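Local coordinates for putative hydrolase (PDB 4HBS), which is of unknown function but is a five-bladed beta-propeller of the beta-fructosidase clan, probably a hydrolase acting on glycosidic bonds, at residues P138-S143 with D153-Y158. Numbering follows the deposited sequence.
Sequences PKATLS and DQDYLY
T141 and D155 supply the hydrogen bonds between 138-143 and 153-158, both converging on one carboxylate oxygen. T141 N donates to the syn lone pair of D155 OD2 at 2.9 Å with an N-H...O angle of 165°. T141 OG1 donates to the same oxygen at 2.8 Å, also on the syn side but 35° out of the carboxylate plane. A chi1 of 57° sets OG1 between its own backbone N and carbonyl carbon, close enough to T141 N for the two donors to share one oxygen. D155 OD1 accepts a weak hydrogen bond from Y156 N, so both carboxylate oxygens are engaged. K139 CB lies 3.9 Å from the Y156 ring centroid, a CH-pi contact over one face. At Y158, P138 CD approaches OH at 3.8 Å, and that hydroxyl is hydrogen-bonded to D215 of strand 210-218. Strand 156-165 is an outermost strand of a four-stranded antiparallel sheet, one blade of the five-bladed propeller, and its start, after helix 144-148, returns to pack against the loop 138-143. Among the van der Waals contacts, A140 CB and L142 CB each reach D153 OD1 at 3.5 Å; this oxygen also forms a salt bridge with R136, which would offset the carboxylate's charge beside these apolar groups.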
ATOM      1  N   PRO A 138      14.296  -0.475  16.603  1.00 48.89           N
ATOM      2  CA  PRO A 138      15.215  -0.481  17.755  1.00 48.94           C
ATOM      3  C   PRO A 138      15.584  -1.856  18.317  1.00 51.98           C
ATOM      4  O   PRO A 138      16.696  -2.000  18.811  1.00 53.36           O
ATOM      5  CB  PRO A 138      14.441   0.298  18.806  1.00 51.80           C
ATOM      6  CG  PRO A 138      13.571   1.194  18.048  1.00 55.96           C
ATOM      7  CD  PRO A 138      13.197   0.489  16.802  1.00 50.44           C
ATOM      8  N   LYS A 139      14.665  -2.853  18.269  1.00 46.22           N
ATOM      9  CA  LYS A 139      14.939  -4.205  18.781  1.00 45.50           C
ATOM     10  C   LYS A 139      15.858  -5.027  17.841  1.00 49.62           C
ATOM     11  O   LYS A 139      16.298  -6.095  18.256  1.00 50.39           O
ATOM     12  CB  LYS A 139      13.627  -4.995  19.004  1.00 46.98           C
ATOM     13  CG  LYS A 139      12.823  -4.565  20.221  1.00 58.37           C
ATOM     14  CD  LYS A 139      11.532  -5.404  20.410  1.00 65.88           C
ATOM     15  CE  LYS A 139      11.701  -6.580  21.360  1.00 77.49           C
ATOM     16  NZ  LYS A 139      10.450  -7.390  21.490  1.00 82.41           N
ATOM     17  N   ALA A 140      16.114  -4.574  16.576  1.00 45.18           N
ATOM     18  CA  ALA A 140      16.949  -5.312  15.614  1.00 44.16           C
ATOM     19  C   ALA A 140      18.369  -5.356  16.090  1.00 50.19           C
ATOM     20  O   ALA A 140      18.929  -4.316  16.430  1.00 51.87           O
ATOM     21  CB  ALA A 140      16.875  -4.683  14.245  1.00 43.89           C
ATOM     22  N   THR A 141      18.954  -6.562  16.126  1.00 46.43           N
ATOM     23  CA  THR A 141      20.266  -6.813  16.711  1.00 47.20           C
ATOM     24  C   THR A 141      21.479  -6.687  15.769  1.00 51.28           C
ATOM     25  O   THR A 141      22.600  -6.697  16.292  1.00 52.39           O
ATOM     26  CB  THR A 141      20.261  -8.209  17.353  1.00 55.88           C
ATOM     27  OG1 THR A 141      19.911  -9.181  16.363  1.00 52.33           O
ATOM     28  CG2 THR A 141      19.298  -8.294  18.544  1.00 56.26           C
ATOM     29  N   LEU A 142      21.309  -6.567  14.417  1.00 46.27           N
ATOM     30  CA  LEU A 142      22.502  -6.405  13.547  1.00 45.42           C
ATOM     31  C   LEU A 142      23.267  -5.140  13.957  1.00 50.35           C
ATOM     32  O   LEU A 142      22.652  -4.095  14.235  1.00 49.83           O
ATOM     33  CB  LEU A 142      22.179  -6.360  12.046  1.00 43.68           C
ATOM     34  CG  LEU A 142      22.147  -7.695  11.335  1.00 46.65           C
ATOM     35  CD1 LEU A 142      21.675  -7.517   9.916  1.00 46.20           C
ATOM     36  CD2 LEU A 142      23.509  -8.361  11.345  1.00 47.23           C
ATOM     37  N   SER A 143      24.603  -5.232  13.964  1.00 46.55           N
ATOM     38  CA  SER A 143      25.454  -4.165  14.445  1.00 46.55           C
ATOM     39  C   SER A 143      25.549  -3.064  13.415  1.00 51.18           C
ATOM     40  O   SER A 143      25.381  -3.314  12.225  1.00 50.09           O
ATOM     41  CB  SER A 143      26.838  -4.703  14.777  1.00 48.11           C
ATOM     42  OG  SER A 143      27.471  -5.199  13.614  1.00 54.30           O
ATOM     43  N   ASP A 153      18.291  -6.448   8.239  1.00 41.79           N
ATOM     44  CA  ASP A 153      17.654  -7.045   9.426  1.00 41.45           C
ATOM     45  C   ASP A 153      16.610  -8.040   9.074  1.00 43.11           C
ATOM     46  O   ASP A 153      15.726  -7.736   8.272  1.00 40.85           O
ATOM     47  CB  ASP A 153      16.967  -5.975  10.282  1.00 43.80           C
ATOM     48  CG  ASP A 153      17.913  -4.948  10.797  1.00 53.11           C
ATOM     49  OD1 ASP A 153      18.881  -5.331  11.490  1.00 56.67           O
ATOM     50  OD2 ASP A 153      17.735  -3.767  10.458  1.00 50.74           O
ATOM     51  N   GLN A 154      16.659  -9.214   9.714  1.00 40.38           N
ATOM     52  CA  GLN A 154      15.671 -10.266   9.498  1.00 38.94           C
ATOM     53  C   GLN A 154      14.864 -10.549  10.738  1.00 43.45           C
ATOM     54  O   GLN A 154      13.891 -11.286  10.625  1.00 43.21           O
ATOM     55  CB  GLN A 154      16.349 -11.559   9.027  1.00 38.96           C
ATOM     56  CG  GLN A 154      17.299 -11.385   7.856  1.00 31.12           C
ATOM     57  CD  GLN A 154      16.636 -10.810   6.647  1.00 53.65           C
ATOM     58  OE1 GLN A 154      16.869  -9.665   6.281  1.00 53.28           O
ATOM     59  NE2 GLN A 154      15.780 -11.583   6.002  1.00 49.93           N
ATOM     60  N   ASP A 155      15.210  -9.932  11.896  1.00 40.70           N
ATOM     61  CA  ASP A 155      14.564 -10.198  13.182  1.00 41.47           C
ATOM     62  C   ASP A 155      13.400  -9.256  13.428  1.00 45.87           C
ATOM     63  O   ASP A 155      12.247  -9.706  13.434  1.00 45.31           O
ATOM     64  CB  ASP A 155      15.577 -10.142  14.364  1.00 44.37           C
ATOM     65  CG  ASP A 155      16.588  -8.982  14.403  1.00 53.92           C
ATOM     66  OD1 ASP A 155      16.651  -8.200  13.412  1.00 52.55           O
ATOM     67  OD2 ASP A 155      17.312  -8.859  15.420  1.00 60.78           O
ATOM     68  N   TYR A 156      13.689  -7.955  13.624  1.00 42.81           N
ATOM     69  CA  TYR A 156      12.681  -6.930  13.887  1.00 42.54           C
ATOM     70  C   TYR A 156      12.727  -5.910  12.772  1.00 45.90           C
ATOM     71  O   TYR A 156      13.817  -5.534  12.336  1.00 45.96           O
ATOM     72  CB  TYR A 156      12.927  -6.288  15.259  1.00 44.74           C
ATOM     73  CG  TYR A 156      12.873  -7.320  16.362  1.00 47.50           C
ATOM     74  CD1 TYR A 156      11.662  -7.856  16.779  1.00 49.65           C
ATOM     75  CD2 TYR A 156      14.040  -7.891  16.866  1.00 48.65           C
ATOM     76  CE1 TYR A 156      11.607  -8.870  17.736  1.00 51.76           C
ATOM     77  CE2 TYR A 156      13.999  -8.912  17.816  1.00 50.00           C
ATOM     78  CZ  TYR A 156      12.779  -9.397  18.255  1.00 56.78           C
ATOM     79  OH  TYR A 156      12.707 -10.388  19.213  1.00 56.38           O
ATOM     80  N   LEU A 157      11.573  -5.486  12.277  1.00 42.19           N
ATOM     81  CA  LEU A 157      11.555  -4.522  11.174  1.00 42.24           C
ATOM     82  C   LEU A 157      10.294  -3.676  11.186  1.00 45.88           C
ATOM     83  O   LEU A 157       9.433  -3.854  12.048  1.00 45.23           O
ATOM     84  CB  LEU A 157      11.702  -5.270   9.812  1.00 41.31           C
ATOM     85  CG  LEU A 157      10.602  -6.278   9.470  1.00 44.29           C
ATOM     86  CD1 LEU A 157       9.564  -5.683   8.561  1.00 44.12           C
ATOM     87  CD2 LEU A 157      11.164  -7.462   8.807  1.00 43.97           C
ATOM     88  N   TYR A 158      10.227  -2.721  10.235  1.00 41.89           N
ATOM     89  CA  TYR A 158       9.112  -1.813  10.052  1.00 41.25           C
ATOM     90  C   TYR A 158       8.572  -1.953   8.645  1.00 45.89           C
ATOM     91  O   TYR A 158       9.355  -2.027   7.698  1.00 44.82           O
ATOM     92  CB  TYR A 158       9.557  -0.348  10.285  1.00 42.16           C
ATOM     93  CG  TYR A 158       9.595   0.091  11.739  1.00 44.39           C
ATOM     94  CD1 TYR A 158       8.476  -0.039  12.562  1.00 46.43           C
ATOM     95  CD2 TYR A 158      10.718   0.713  12.271  1.00 45.67           C
ATOM     96  CE1 TYR A 158       8.498   0.374  13.894  1.00 45.66           C
ATOM     97  CE2 TYR A 158      10.747   1.140  13.600  1.00 47.48           C
ATOM     98  CZ  TYR A 158       9.646   0.937  14.418  1.00 51.32           C
ATOM     99  OH  TYR A 158       9.663   1.331  15.732  1.00 50.67           O
TER